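Fatty acid CoA ligase (Marinactinospora thermotolerans, PDB 6SQ8) belongs to the ANL superfamily of AMP-binding enzymes, with a large N-terminal and a small C-terminal family region, and binds adenosine monophosphate. Local coordinates at residues Ala18-Gly23 with Gly217-Leu222; Gly79-Ala84 with Pro201-Gly206; Arg195-Ile200 with Thr241-Ala246; Arg237-His242 with Arg261-Ser266. All coordinates share one frame; numbering follows the deposited sequence.

Interaction 1: Ala18-Gly23 with Gly217-Leu222; sequences AVTGAG and GGTVVL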
loop_
_atom_site.group_PDB
_atom_site.type_symbol
_atom_site.label_atom_id
_atom_site.label_comp_id
_atom_site.label_asym_id
_atom_site.label_seq_id
_atom_site.Cartn_x
_atom_site.Cartn_y
_atom_site.Cartn_z
ATOM N N ALA A 18 -10.780 7.100 -20.150
ATOM C CA ALA A 18 -9.733 6.416 -19.408
ATOM C C ALA A 18 -9.447 7.115 -18.071
ATOM O O ALA A 18 -9.347 6.450 -17.054
ATOM C CB ALA A 18 -8.499 6.314 -20.253
ATOM N N VAL A 19 -9.312 8.451 -18.077
ATOM C CA VAL A 19 -8.964 9.220 -16.883
ATOM C C VAL A 19 -9.853 10.467 -16.783
ATOM O O VAL A 19 -10.244 11.012 -17.778
ATOM C CB VAL A 19 -7.478 9.614 -16.892
ATOM C CG1 VAL A 19 -7.007 10.040 -15.510
ATOM C CG2 VAL A 19 -6.599 8.507 -17.445
ATOM N N THR A 20 -10.177 10.890 -15.553
ATOM C CA THR A 20 -10.792 12.184 -15.243
ATOM C C THR A 20 -10.049 12.791 -14.056
ATOM O O THR A 20 -9.551 12.070 -13.194
ATOM C CB THR A 20 -12.281 12.058 -14.878
ATOM O OG1 THR A 20 -12.911 11.150 -15.774
ATOM C CG2 THR A 20 -13.025 13.374 -14.940
ATOM N N GLY A 21 -10.021 14.122 -13.989
ATOM C CA GLY A 21 -9.331 14.839 -12.928
ATOM C C GLY A 21 -9.854 16.257 -12.762
ATOM O O GLY A 21 -11.042 16.533 -13.046
ATOM N N ALA A 22 -8.957 17.135 -12.280
ATOM C CA ALA A 22 -9.192 18.577 -12.172
ATOM C C ALA A 22 -9.507 19.143 -13.562
ATOM O O ALA A 22 -10.602 19.692 -13.758
ATOM C CB ALA A 22 -7.987 19.253 -11.556
ATOM N N GLY A 23 -8.565 18.952 -14.503
ATOM C CA GLY A 23 -8.599 19.542 -15.849
ATOM C C GLY A 23 -9.733 19.022 -16.728
ATOM O O GLY A 23 -10.060 19.650 -17.750
ATOM N N GLY A 217 -11.801 -1.967 -18.109
ATOM C CA GLY A 217 -12.638 -1.154 -18.973
ATOM C C GLY A 217 -13.189 0.078 -18.287
ATOM O O GLY A 217 -14.084 0.736 -18.809
ATOM N N GLY A 218 -12.618 0.408 -17.129
ATOM C CA GLY A 218 -13.101 1.503 -16.301
ATOM C C GLY A 218 -12.374 2.805 -16.537
ATOM O O GLY A 218 -11.556 2.923 -17.452
ATOM N N THR A 219 -12.692 3.770 -15.674
ATOM C CA THR A 219 -12.137 5.111 -15.689
ATOM C C THR A 219 -11.412 5.383 -14.366
ATOM O O THR A 219 -12.001 5.236 -13.302
ATOM C CB THR A 219 -13.257 6.138 -15.867
ATOM O OG1 THR A 219 -14.014 5.746 -17.016
ATOM C CG2 THR A 219 -12.736 7.548 -16.012
ATOM N N VAL A 220 -10.146 5.795 -14.446
ATOM C CA VAL A 220 -9.395 6.258 -13.296
ATOM C C VAL A 220 -9.785 7.706 -13.041
ATOM O O VAL A 220 -9.872 8.475 -13.975
ATOM C CB VAL A 220 -7.876 6.145 -13.519
ATOM C CG1 VAL A 220 -7.092 6.783 -12.375
ATOM C CG2 VAL A 220 -7.441 4.705 -13.746
ATOM N N VAL A 221 -10.005 8.046 -11.767
ATOM C CA VAL A 221 -10.274 9.412 -11.321
ATOM C C VAL A 221 -9.129 9.808 -10.391
ATOM O O VAL A 221 -8.995 9.199 -9.351
ATOM C CB VAL A 221 -11.630 9.515 -10.599
ATOM C CG1 VAL A 221 -11.924 10.941 -10.182
ATOM C CG2 VAL A 221 -12.778 8.967 -11.426
ATOM N N LEU A 222 -8.330 10.815 -10.778
ATOM C CA LEU A 222 -7.087 11.159 -10.068
ATOM C C LEU A 222 -7.295 12.354 -9.145
ATOM O O LEU A 222 -7.908 13.344 -9.528
ATOM C CB LEU A 222 -6.001 11.534 -11.073
ATOM C CG LEU A 222 -5.299 10.380 -11.770
ATOM C CD1 LEU A 222 -4.345 10.950 -12.797
ATOM C CD2 LEU A 222 -4.586 9.479 -10.782
#

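Interaction 2: Gly79-Ala84 with Pro201-Gly206; sequences GLRPTA and PLSDLG. With EQ2 (1-ethanoyl-9~{H}-pyrido[3,4-b]indole-3-carboxylic acid), chain F.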
loop_
_atom_site.group_PDB
_atom_site.type_symbol
_atom_site.label_atom_id
_atom_site.label_comp_id
_atom_site.label_asym_id
_atom_site.label_seq_id
_atom_site.Cartn_x
_atom_site.Cartn_y
_atom_site.Cartn_z
ATOM N N GLY A 79 9.023 3.340 -9.714
ATOM C CA GLY A 79 8.315 4.518 -9.248
ATOM C C GLY A 79 8.984 5.137 -8.030
ATOM O O GLY A 79 9.035 4.533 -6.953
ATOM N N LEU A 80 9.503 6.355 -8.206
ATOM C CA LEU A 80 10.136 7.099 -7.141
ATOM C C LEU A 80 9.070 7.788 -6.288
ATOM O O LEU A 80 8.397 8.716 -6.725
ATOM C CB LEU A 80 11.107 8.105 -7.756
ATOM C CG LEU A 80 12.296 7.482 -8.469
ATOM C CD1 LEU A 80 13.080 8.540 -9.232
ATOM C CD2 LEU A 80 13.192 6.769 -7.472
ATOM N N ARG A 81 8.966 7.303 -5.052
ATOM C CA ARG A 81 7.966 7.680 -4.065
ATOM C C ARG A 81 8.109 9.165 -3.738
ATOM O O ARG A 81 9.216 9.627 -3.463
ATOM C CB ARG A 81 8.200 6.808 -2.830
ATOM C CG ARG A 81 6.978 6.521 -1.972
ATOM C CD ARG A 81 7.246 5.293 -1.122
ATOM N NE ARG A 81 7.478 4.125 -1.968
ATOM C CZ ARG A 81 8.237 3.096 -1.647
ATOM N NH1 ARG A 81 8.911 3.100 -0.513
ATOM N NH2 ARG A 81 8.323 2.072 -2.474
ATOM N N PRO A 82 7.017 9.968 -3.753
ATOM C CA PRO A 82 7.104 11.384 -3.380
ATOM C C PRO A 82 7.477 11.666 -1.908
ATOM O O PRO A 82 8.160 12.655 -1.638
ATOM C CB PRO A 82 5.703 11.924 -3.689
ATOM C CG PRO A 82 4.814 10.717 -3.630
ATOM C CD PRO A 82 5.658 9.567 -4.139
ATOM N N THR A 83 7.048 10.798 -0.987
ATOM C CA THR A 83 7.333 10.963 0.458
ATOM C C THR A 83 8.785 10.592 0.810
ATOM O O THR A 83 9.252 10.920 1.895
ATOM C CB THR A 83 6.390 10.126 1.338
ATOM O OG1 THR A 83 6.373 8.806 0.802
ATOM C CG2 THR A 83 4.980 10.678 1.394
ATOM N N ALA A 84 9.482 9.883 -0.078
ATOM C CA ALA A 84 10.820 9.379 0.226
ATOM C C ALA A 84 11.840 10.524 0.173
ATOM O O ALA A 84 11.677 11.499 -0.571
ATOM C CB ALA A 84 11.193 8.267 -0.721
ATOM N N PRO A 201 -0.418 7.768 -4.071
ATOM C CA PRO A 201 0.542 8.058 -5.127
ATOM C C PRO A 201 0.554 6.978 -6.217
ATOM O O PRO A 201 0.501 5.784 -5.900
ATOM C CB PRO A 201 1.896 8.065 -4.394
ATOM C CG PRO A 201 1.547 8.316 -2.953
ATOM C CD PRO A 201 0.230 7.607 -2.761
ATOM N N LEU A 202 0.646 7.418 -7.486
ATOM C CA LEU A 202 0.728 6.540 -8.650
ATOM C C LEU A 202 2.060 5.777 -8.689
ATOM O O LEU A 202 2.204 4.846 -9.485
ATOM C CB LEU A 202 0.560 7.379 -9.915
ATOM C CG LEU A 202 -0.872 7.803 -10.250
ATOM C CD1 LEU A 202 -0.905 8.617 -11.559
ATOM C CD2 LEU A 202 -1.806 6.590 -10.332
ATOM N N SER A 203 3.027 6.166 -7.853
ATOM C CA SER A 203 4.336 5.531 -7.830
ATOM C C SER A 203 4.284 4.103 -7.251
ATOM O O SER A 203 5.187 3.313 -7.534
ATOM C CB SER A 203 5.309 6.375 -7.062
ATOM O OG SER A 203 4.859 6.566 -5.731
ATOM N N ASP A 204 3.262 3.767 -6.439
ATOM C CA ASP A 204 3.164 2.424 -5.802
ATOM C C ASP A 204 1.773 1.823 -6.051
ATOM O O ASP A 204 1.346 1.757 -7.187
ATOM C CB ASP A 204 3.592 2.498 -4.339
ATOM C CG ASP A 204 5.032 2.958 -4.198
ATOM O OD1 ASP A 204 5.935 2.136 -4.417
ATOM O OD2 ASP A 204 5.235 4.151 -3.889
ATOM N N LEU A 205 1.087 1.362 -5.005
ATOM C CA LEU A 205 -0.158 0.630 -5.187
ATOM C C LEU A 205 -1.134 1.421 -6.066
ATOM O O LEU A 205 -1.827 0.847 -6.898
ATOM C CB LEU A 205 -0.797 0.321 -3.836
ATOM C CG LEU A 205 -2.162 -0.356 -3.905
ATOM C CD1 LEU A 205 -2.064 -1.668 -4.664
ATOM C CD2 LEU A 205 -2.716 -0.587 -2.502
ATOM N N GLY A 206 -1.170 2.743 -5.888
ATOM C CA GLY A 206 -2.041 3.621 -6.690
ATOM C C GLY A 206 -1.936 3.353 -8.180
ATOM O O GLY A 206 -2.937 3.292 -8.883
HETATM C C1 EQ2 F . -3.637 -4.381 -0.743
HETATM C C2 EQ2 F . -2.734 -3.585 0.135
HETATM O O1 EQ2 F . -3.215 -2.935 1.045
HETATM C C3 EQ2 F . -1.256 -3.550 -0.145
HETATM N N1 EQ2 F . -0.467 -3.122 0.849
HETATM C C4 EQ2 F . 0.860 -3.040 0.667
HETATM C C5 EQ2 F . 1.690 -2.507 1.815
HETATM O O2 EQ2 F . 1.109 -2.235 2.887
HETATM O O3 EQ2 F . 2.899 -2.342 1.573
HETATM C C6 EQ2 F . 1.472 -3.377 -0.534
HETATM C C7 EQ2 F . 0.686 -3.825 -1.579
HETATM C C8 EQ2 F . 0.948 -4.269 -2.922
HETATM C C9 EQ2 F . 2.093 -4.417 -3.702
HETATM C C10 EQ2 F . 1.967 -4.892 -4.989
HETATM C C11 EQ2 F . 0.720 -5.219 -5.516
HETATM C C12 EQ2 F . -0.429 -5.099 -4.772
HETATM C C13 EQ2 F . -0.299 -4.617 -3.472
HETATM N N2 EQ2 F . -1.282 -4.393 -2.527
HETATM C C14 EQ2 F . -0.706 -3.917 -1.384
#

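Interaction 3: Arg195-Ile200 with Thr241-Ala246; sequences RFLIPI and THVFLA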
loop_
_atom_site.group_PDB
_atom_site.type_symbol
_atom_site.label_atom_id
_atom_site.label_comp_id
_atom_site.label_asym_id
_atom_site.label_seq_id
_atom_site.Cartn_x
_atom_site.Cartn_y
_atom_site.Cartn_z
ATOM N N ARG A 195 -15.468 3.398 -11.730
ATOM C CA ARG A 195 -14.965 4.759 -11.673
ATOM C C ARG A 195 -14.177 4.865 -10.368
ATOM O O ARG A 195 -14.753 5.042 -9.288
ATOM C CB ARG A 195 -16.103 5.774 -11.778
ATOM C CG ARG A 195 -16.469 6.181 -13.202
ATOM C CD ARG A 195 -17.410 5.264 -13.991
ATOM N NE ARG A 195 -18.758 5.022 -13.470
ATOM C CZ ARG A 195 -19.469 5.863 -12.714
ATOM N NH1 ARG A 195 -19.020 7.091 -12.521
ATOM N NH2 ARG A 195 -20.600 5.469 -12.140
ATOM N N PHE A 196 -12.860 4.682 -10.477
ATOM C CA PHE A 196 -11.998 4.402 -9.337
ATOM C C PHE A 196 -11.185 5.650 -8.991
ATOM O O PHE A 196 -10.326 6.084 -9.758
ATOM C CB PHE A 196 -11.090 3.216 -9.635
ATOM C CG PHE A 196 -10.612 2.456 -8.427
ATOM C CD1 PHE A 196 -9.931 3.091 -7.401
ATOM C CD2 PHE A 196 -10.789 1.088 -8.339
ATOM C CE1 PHE A 196 -9.473 2.380 -6.300
ATOM C CE2 PHE A 196 -10.333 0.372 -7.242
ATOM C CZ PHE A 196 -9.665 1.021 -6.228
ATOM N N LEU A 197 -11.460 6.188 -7.798
ATOM C CA LEU A 197 -10.825 7.379 -7.267
ATOM C C LEU A 197 -9.500 6.964 -6.627
ATOM O O LEU A 197 -9.467 6.130 -5.721
ATOM C CB LEU A 197 -11.764 7.987 -6.222
ATOM C CG LEU A 197 -11.821 9.513 -6.130
ATOM C CD1 LEU A 197 -12.138 9.982 -4.707
ATOM C CD2 LEU A 197 -10.538 10.158 -6.607
ATOM N N ILE A 198 -8.412 7.553 -7.095
ATOM C CA ILE A 198 -7.111 7.195 -6.611
ATOM C C ILE A 198 -6.402 8.439 -6.105
ATOM O O ILE A 198 -5.801 9.172 -6.880
ATOM C CB ILE A 198 -6.292 6.483 -7.701
ATOM C CG1 ILE A 198 -7.104 5.336 -8.307
ATOM C CG2 ILE A 198 -4.970 6.008 -7.127
ATOM C CD1 ILE A 198 -6.317 4.407 -9.174
ATOM N N PRO A 199 -6.445 8.680 -4.784
ATOM C CA PRO A 199 -5.675 9.744 -4.152
ATOM C C PRO A 199 -4.351 9.289 -3.523
ATOM O O PRO A 199 -3.665 10.101 -2.929
ATOM C CB PRO A 199 -6.664 10.154 -3.054
ATOM C CG PRO A 199 -7.242 8.836 -2.585
ATOM C CD PRO A 199 -7.285 7.957 -3.818
ATOM N N ILE A 200 -4.020 8.004 -3.624
ATOM C CA ILE A 200 -2.725 7.531 -3.175
ATOM C C ILE A 200 -1.739 7.676 -4.327
ATOM O O ILE A 200 -2.145 7.715 -5.473
ATOM C CB ILE A 200 -2.789 6.087 -2.642
ATOM C CG1 ILE A 200 -3.173 5.078 -3.724
ATOM C CG2 ILE A 200 -3.710 6.005 -1.445
ATOM C CD1 ILE A 200 -3.349 3.663 -3.210
ATOM N N THR A 241 -17.250 4.904 -8.115
ATOM C CA THR A 241 -17.741 3.635 -7.624
ATOM C C THR A 241 -16.757 3.031 -6.613
ATOM O O THR A 241 -17.141 2.242 -5.763
ATOM C CB THR A 241 -17.937 2.630 -8.761
ATOM O OG1 THR A 241 -16.666 2.434 -9.382
ATOM C CG2 THR A 241 -18.955 3.090 -9.776
ATOM N N HIS A 242 -15.476 3.368 -6.760
ATOM C CA HIS A 242 -14.437 2.821 -5.940
ATOM C C HIS A 242 -13.508 3.946 -5.522
ATOM O O HIS A 242 -13.393 4.948 -6.242
ATOM C CB HIS A 242 -13.660 1.749 -6.699
ATOM C CG HIS A 242 -14.463 0.545 -7.066
ATOM N ND1 HIS A 242 -15.556 0.617 -7.916
ATOM C CD2 HIS A 242 -14.329 -0.750 -6.705
ATOM C CE1 HIS A 242 -16.059 -0.589 -8.060
ATOM N NE2 HIS A 242 -15.317 -1.445 -7.332
ATOM N N VAL A 243 -12.874 3.756 -4.360
ATOM C CA VAL A 243 -11.821 4.626 -3.882
ATOM C C VAL A 243 -10.918 3.796 -2.967
ATOM O O VAL A 243 -11.380 2.880 -2.319
ATOM C CB VAL A 243 -12.385 5.859 -3.154
ATOM C CG1 VAL A 243 -13.242 5.471 -1.978
ATOM C CG2 VAL A 243 -11.284 6.789 -2.685
ATOM N N PHE A 244 -9.633 4.146 -2.941
ATOM C CA PHE A 244 -8.698 3.554 -2.023
ATOM C C PHE A 244 -8.123 4.639 -1.113
ATOM O O PHE A 244 -7.661 5.662 -1.610
ATOM C CB PHE A 244 -7.562 2.838 -2.747
ATOM C CG PHE A 244 -6.762 1.930 -1.842
ATOM C CD1 PHE A 244 -5.851 2.445 -0.936
ATOM C CD2 PHE A 244 -6.935 0.558 -1.886
ATOM C CE1 PHE A 244 -5.133 1.599 -0.103
ATOM C CE2 PHE A 244 -6.227 -0.284 -1.045
ATOM C CZ PHE A 244 -5.331 0.239 -0.151
ATOM N N LEU A 245 -8.146 4.361 0.200
ATOM C CA LEU A 245 -7.737 5.269 1.258
ATOM C C LEU A 245 -6.797 4.549 2.223
ATOM O O LEU A 245 -6.948 3.336 2.462
ATOM C CB LEU A 245 -8.979 5.713 2.029
ATOM C CG LEU A 245 -10.047 6.410 1.211
ATOM C CD1 LEU A 245 -11.272 6.649 2.069
ATOM C CD2 LEU A 245 -9.516 7.711 0.662
ATOM N N ALA A 246 -5.847 5.311 2.784
ATOM C CA ALA A 246 -5.144 4.906 3.993
ATOM C C ALA A 246 -6.155 4.891 5.131
ATOM O O ALA A 246 -7.111 5.663 5.113
ATOM C CB ALA A 246 -4.006 5.846 4.302
#

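Interaction 4: Arg237-His242 with Arg261-Ser266; sequences RERATH and RSDLSS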
loop_
_atom_site.group_PDB
_atom_site.type_symbol
_atom_site.label_atom_id
_atom_site.label_comp_id
_atom_site.label_asym_id
_atom_site.label_seq_id
_atom_site.Cartn_x
_atom_site.Cartn_y
_atom_site.Cartn_z
ATOM N N ARG A 237 -19.497 14.195 -7.722
ATOM C CA ARG A 237 -19.379 14.865 -9.025
ATOM C C ARG A 237 -19.058 13.848 -10.147
ATOM O O ARG A 237 -19.653 13.906 -11.207
ATOM C CB ARG A 237 -18.336 15.984 -8.924
ATOM C CG ARG A 237 -18.266 16.897 -10.145
ATOM C CD ARG A 237 -17.139 17.947 -10.135
ATOM N NE ARG A 237 -16.030 17.695 -9.208
ATOM C CZ ARG A 237 -14.899 17.047 -9.511
ATOM N NH1 ARG A 237 -14.653 16.670 -10.756
ATOM N NH2 ARG A 237 -14.021 16.765 -8.563
ATOM N N GLU A 238 -18.121 12.923 -9.916
ATOM C CA GLU A 238 -17.695 11.929 -10.926
ATOM C C GLU A 238 -18.471 10.607 -10.751
ATOM O O GLU A 238 -18.254 9.666 -11.492
ATOM C CB GLU A 238 -16.198 11.627 -10.822
ATOM C CG GLU A 238 -15.320 12.859 -10.747
ATOM C CD GLU A 238 -15.124 13.615 -12.042
ATOM O OE1 GLU A 238 -15.739 13.258 -13.074
ATOM O OE2 GLU A 238 -14.259 14.533 -12.038
ATOM N N ARG A 239 -19.379 10.546 -9.776
ATOM C CA ARG A 239 -20.133 9.354 -9.457
ATOM C C ARG A 239 -19.178 8.157 -9.333
ATOM O O ARG A 239 -19.423 7.109 -9.922
ATOM C CB ARG A 239 -21.202 9.108 -10.521
ATOM C CG ARG A 239 -22.084 10.300 -10.839
ATOM C CD ARG A 239 -23.463 10.158 -10.239
ATOM N NE ARG A 239 -23.689 10.567 -8.855
ATOM C CZ ARG A 239 -24.640 11.420 -8.470
ATOM N NH1 ARG A 239 -25.120 12.293 -9.340
ATOM N NH2 ARG A 239 -25.098 11.380 -7.231
ATOM N N ALA A 240 -18.094 8.332 -8.560
ATOM C CA ALA A 240 -17.080 7.313 -8.353
ATOM C C ALA A 240 -17.697 6.081 -7.679
ATOM O O ALA A 240 -18.540 6.196 -6.811
ATOM C CB ALA A 240 -15.949 7.873 -7.532
ATOM N N THR A 241 -17.250 4.904 -8.115
ATOM C CA THR A 241 -17.741 3.635 -7.624
ATOM C C THR A 241 -16.757 3.031 -6.613
ATOM O O THR A 241 -17.141 2.242 -5.763
ATOM C CB THR A 241 -17.937 2.630 -8.761
ATOM O OG1 THR A 241 -16.666 2.434 -9.382
ATOM C CG2 THR A 241 -18.955 3.090 -9.776
ATOM N N HIS A 242 -15.476 3.368 -6.760
ATOM C CA HIS A 242 -14.437 2.821 -5.940
ATOM C C HIS A 242 -13.508 3.946 -5.522
ATOM O O HIS A 242 -13.393 4.948 -6.242
ATOM C CB HIS A 242 -13.660 1.749 -6.699
ATOM C CG HIS A 242 -14.463 0.545 -7.066
ATOM N ND1 HIS A 242 -15.556 0.617 -7.916
ATOM C CD2 HIS A 242 -14.329 -0.750 -6.705
ATOM C CE1 HIS A 242 -16.059 -0.589 -8.060
ATOM N NE2 HIS A 242 -15.317 -1.445 -7.332
ATOM N N ARG A 261 -24.647 15.187 4.248
ATOM C CA ARG A 261 -25.028 16.171 3.198
ATOM C C ARG A 261 -24.718 15.601 1.796
ATOM O O ARG A 261 -25.481 15.812 0.863
ATOM C CB ARG A 261 -24.286 17.495 3.462
ATOM C CG ARG A 261 -24.767 18.742 2.722
ATOM C CD ARG A 261 -23.716 19.859 2.621
ATOM N N SER A 262 -23.604 14.873 1.655
ATOM C CA SER A 262 -23.078 14.363 0.358
ATOM C C SER A 262 -23.857 13.144 -0.145
ATOM O O SER A 262 -24.373 12.344 0.667
ATOM C CB SER A 262 -21.614 13.995 0.471
ATOM O OG SER A 262 -20.851 15.097 0.926
ATOM N N ASP A 263 -23.898 13.008 -1.483
ATOM C CA ASP A 263 -24.543 11.872 -2.165
ATOM C C ASP A 263 -23.452 10.916 -2.641
ATOM O O ASP A 263 -22.750 11.205 -3.602
ATOM C CB ASP A 263 -25.434 12.297 -3.341
ATOM C CG ASP A 263 -26.060 11.147 -4.118
ATOM O OD1 ASP A 263 -25.973 9.979 -3.656
ATOM O OD2 ASP A 263 -26.639 11.423 -5.192
ATOM N N LEU A 264 -23.337 9.784 -1.945
ATOM C CA LEU A 264 -22.335 8.791 -2.214
ATOM C C LEU A 264 -23.008 7.493 -2.667
ATOM O O LEU A 264 -22.427 6.417 -2.524
ATOM C CB LEU A 264 -21.515 8.556 -0.946
ATOM C CG LEU A 264 -20.959 9.802 -0.258
ATOM C CD1 LEU A 264 -20.061 9.403 0.900
ATOM C CD2 LEU A 264 -20.195 10.695 -1.215
ATOM N N SER A 265 -24.198 7.599 -3.272
ATOM C CA SER A 265 -24.952 6.422 -3.707
ATOM C C SER A 265 -24.199 5.668 -4.803
ATOM O O SER A 265 -24.481 4.500 -5.006
ATOM C CB SER A 265 -26.352 6.785 -4.152
ATOM O OG SER A 265 -26.341 7.916 -4.996
ATOM N N SER A 266 -23.261 6.334 -5.493
ATOM C CA SER A 266 -22.455 5.695 -6.554
ATOM C C SER A 266 -21.451 4.689 -5.983
ATOM O O SER A 266 -21.065 3.768 -6.711
ATOM C CB SER A 266 -21.756 6.695 -7.455
ATOM O OG SER A 266 -20.962 7.596 -6.714
#

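Interaction 1: Ala18-Gly23 with Gly217-Leu222
Peptide units are the flat groups that meet between Ala18-Thr20 and Val220-Leu222: their N-H and C=O groups join the two strands, and side chains lie on either face of the sheet. Val220 N donates to Ala18 O at 2.8 Å, Thr20 N to Val220 O at 2.9 Å and Leu222 N to Thr20 O at 3.0 Å. Val220 bonds by its N to Ala18 and by its O to Thr20, the residues flanking its bridge partner Val19, as in parallel pairing. On the face of Val19 and Val220, Val19 CG1, anti to its backbone N (chi1 -163°), reaches Leu222 CD1 at 3.9 Å. Ile64 of helix 61-72 closes over these three side chains, and compact branched aliphatics suit such a buried layer. On the face of Thr20 and Val221, Thr20 OG1 touches Thr219 CG2 at 3.6 Å; the Thr219 hydroxyl itself is bonded to Val17 O. Gly217, with positive phi, is the C-prime residue of the Schellman motif that ends helix 205-215. Strand 17-20 thus pairs parallel with 219-222 on one edge and, through a classic beta bulge (Ala18 and Val19 both facing Val26), antiparallel with 25-27 on the other.

Interaction 2: Gly79-Ala84 with Pro201-Gly206
Arg81 and Asp204 form a side-on salt bridge, two nitrogens to two oxygens: NE of Arg81 donates to Asp204 OD2 at 3.0 Å and NH2 of Arg81 to Asp204 OD1 at 3.1 Å. The groups are not coplanar. Guanidinium and carboxylate planes stand 56° apart, and both nitrogens meet the oxygens from above the carboxylate plane. Ser203 OG, 3.1 Å from Asp204 OD2, donates from the opposite face, so OD2 is gripped by two donors. A bend in the arginine chain (chi3 -62°) turns NE and NH2 together onto the acid.

Next to this pair, Ser203 OG also lies 3.5 Å from Pro82 CD, and Pro82 CG rests on Pro201 CB at 4.0 Å, the two rings crossing at about a right angle. Gly79, without a side chain, allows its CA to come within 3.8 Å of Ser203 O.

Farther out, a type I turn from Pro201 to Asp204 sets the acid at the N-cap position of helix 205-215, although its carboxylate makes no capping bond. Arg81 NH2 is also bonded to Phe160 O. The next residue after the acid, Leu205, lays CD1 3.6 Å from N2 of 1-ethanoyl-9H-pyrido[3,4-b]indole-3-carboxylic acid. The contact thus joins the loop following strand 76-79 to the helix start that lines the ligand pocket of this AMP-binding enzyme.

Interaction 3: Arg195-Ile200 with Thr241-Ala246
Strands 195-198 and 242-245 are parallel neighbours in the sheet of the AMP-binding fold, with Phe196 paired to His242 and Leu197 to Val243. At the start of the pair Arg195 O takes two donors: Thr241 N at 2.8 Å on a lone pair, and His242 N at 3.1 Å from above the carbonyl plane. Threonine suits the spot because Thr241 OG1 accepts from Arg195 N at 2.8 Å and also bonds His242 ND1 in the plane of the imidazole. Leu197 N then donates to His242 O, and a weak bond runs from Phe244 N to Leu197 O. Pro199, two residues on, has no N-H to give and instead sets CD 3.2 Å from Phe244 O. His242 CB sits over one face of the Phe196 ring, 3.6 Å from its centroid, a CH-pi contact; CG of Phe196 stands anti to the backbone N (chi1 -154°), which lays the ring across toward the other strand. On the sheet face opposite Phe196 and His242, Leu197 CB and Val243 CG2 lie side by side at 3.8 Å. Beyond, Ile200 CD1 meets Phe244 CD1 at 3.6 Å, and Phe244 lines the pocket of 1-ethanoyl-9H-pyrido[3,4-b]indole-3-carboxylic acid. Helix 205-215 packs on Phe196, Ile198 and Phe244, helix 247-255 touches Pro199 and Leu245, and strands 219-222 and 269-273 extend the sheet on either side.

Interaction 4: Arg237-His242 with Arg261-Ser266
Ser266 tucks against the backbone of Arg239 and Ala240, its CB 3.9 Å from Arg239 CB. Its hydroxyl lies between its own backbone N and carbonyl carbon (chi1 55°), from where OG donates to Ala240 O at 2.8 Å, 36° above the carbonyl plane. A small residue with a short donor arm fits here, since the chain bends sharply: Arg239, with positive phi, is the C-prime residue of a Schellman motif ending helix 228-237. Alongside, Thr241 CA makes a CA-H...O contact with Ser266 O at 3.4 Å. The side chain of Arg239, bent at chi2 and chi3, brings NH2 to Asp263 OD2 at 2.6 Å in a salt bridge. A single nitrogen does the gripping, the acid sits near the guanidinium plane, and the two flat groups are turned 68° against each other. Asp263 OD1 is used separately, accepting from Ser265 N at 3.0 Å in an Asx turn that holds the carboxylate in place. The carboxylate thus uses one oxygen for the turn and the other for the arginine. Because Arg239 is exposed, solvent may screen the ion pair, whereas the bond from Ser266 OG to Ala240 O, from a partly exposed serine to a buried alanine, may depend less on solvent.

Overall arrangement
From the N terminus, the chain runs out from strand 17-20 and returns to it at strand 219-222, so interaction 1 closes a loop of nearly 200 residues. Interaction 2 is nested inside that loop and joins the end of strand 76-79, in the five-stranded parallel sheet, to the start of helix 205-215. Interaction 3 opens at strand 195-198, before either of these loops has closed, and therefore crosses both; its strand is the neighbour of 219-222, and Phe244 touches Leu205 of interaction 2. Interaction 4 begins where interaction 3 ends, sharing Thr241 and His242, and ties two surface loops next to strands 242-245 and 269-273.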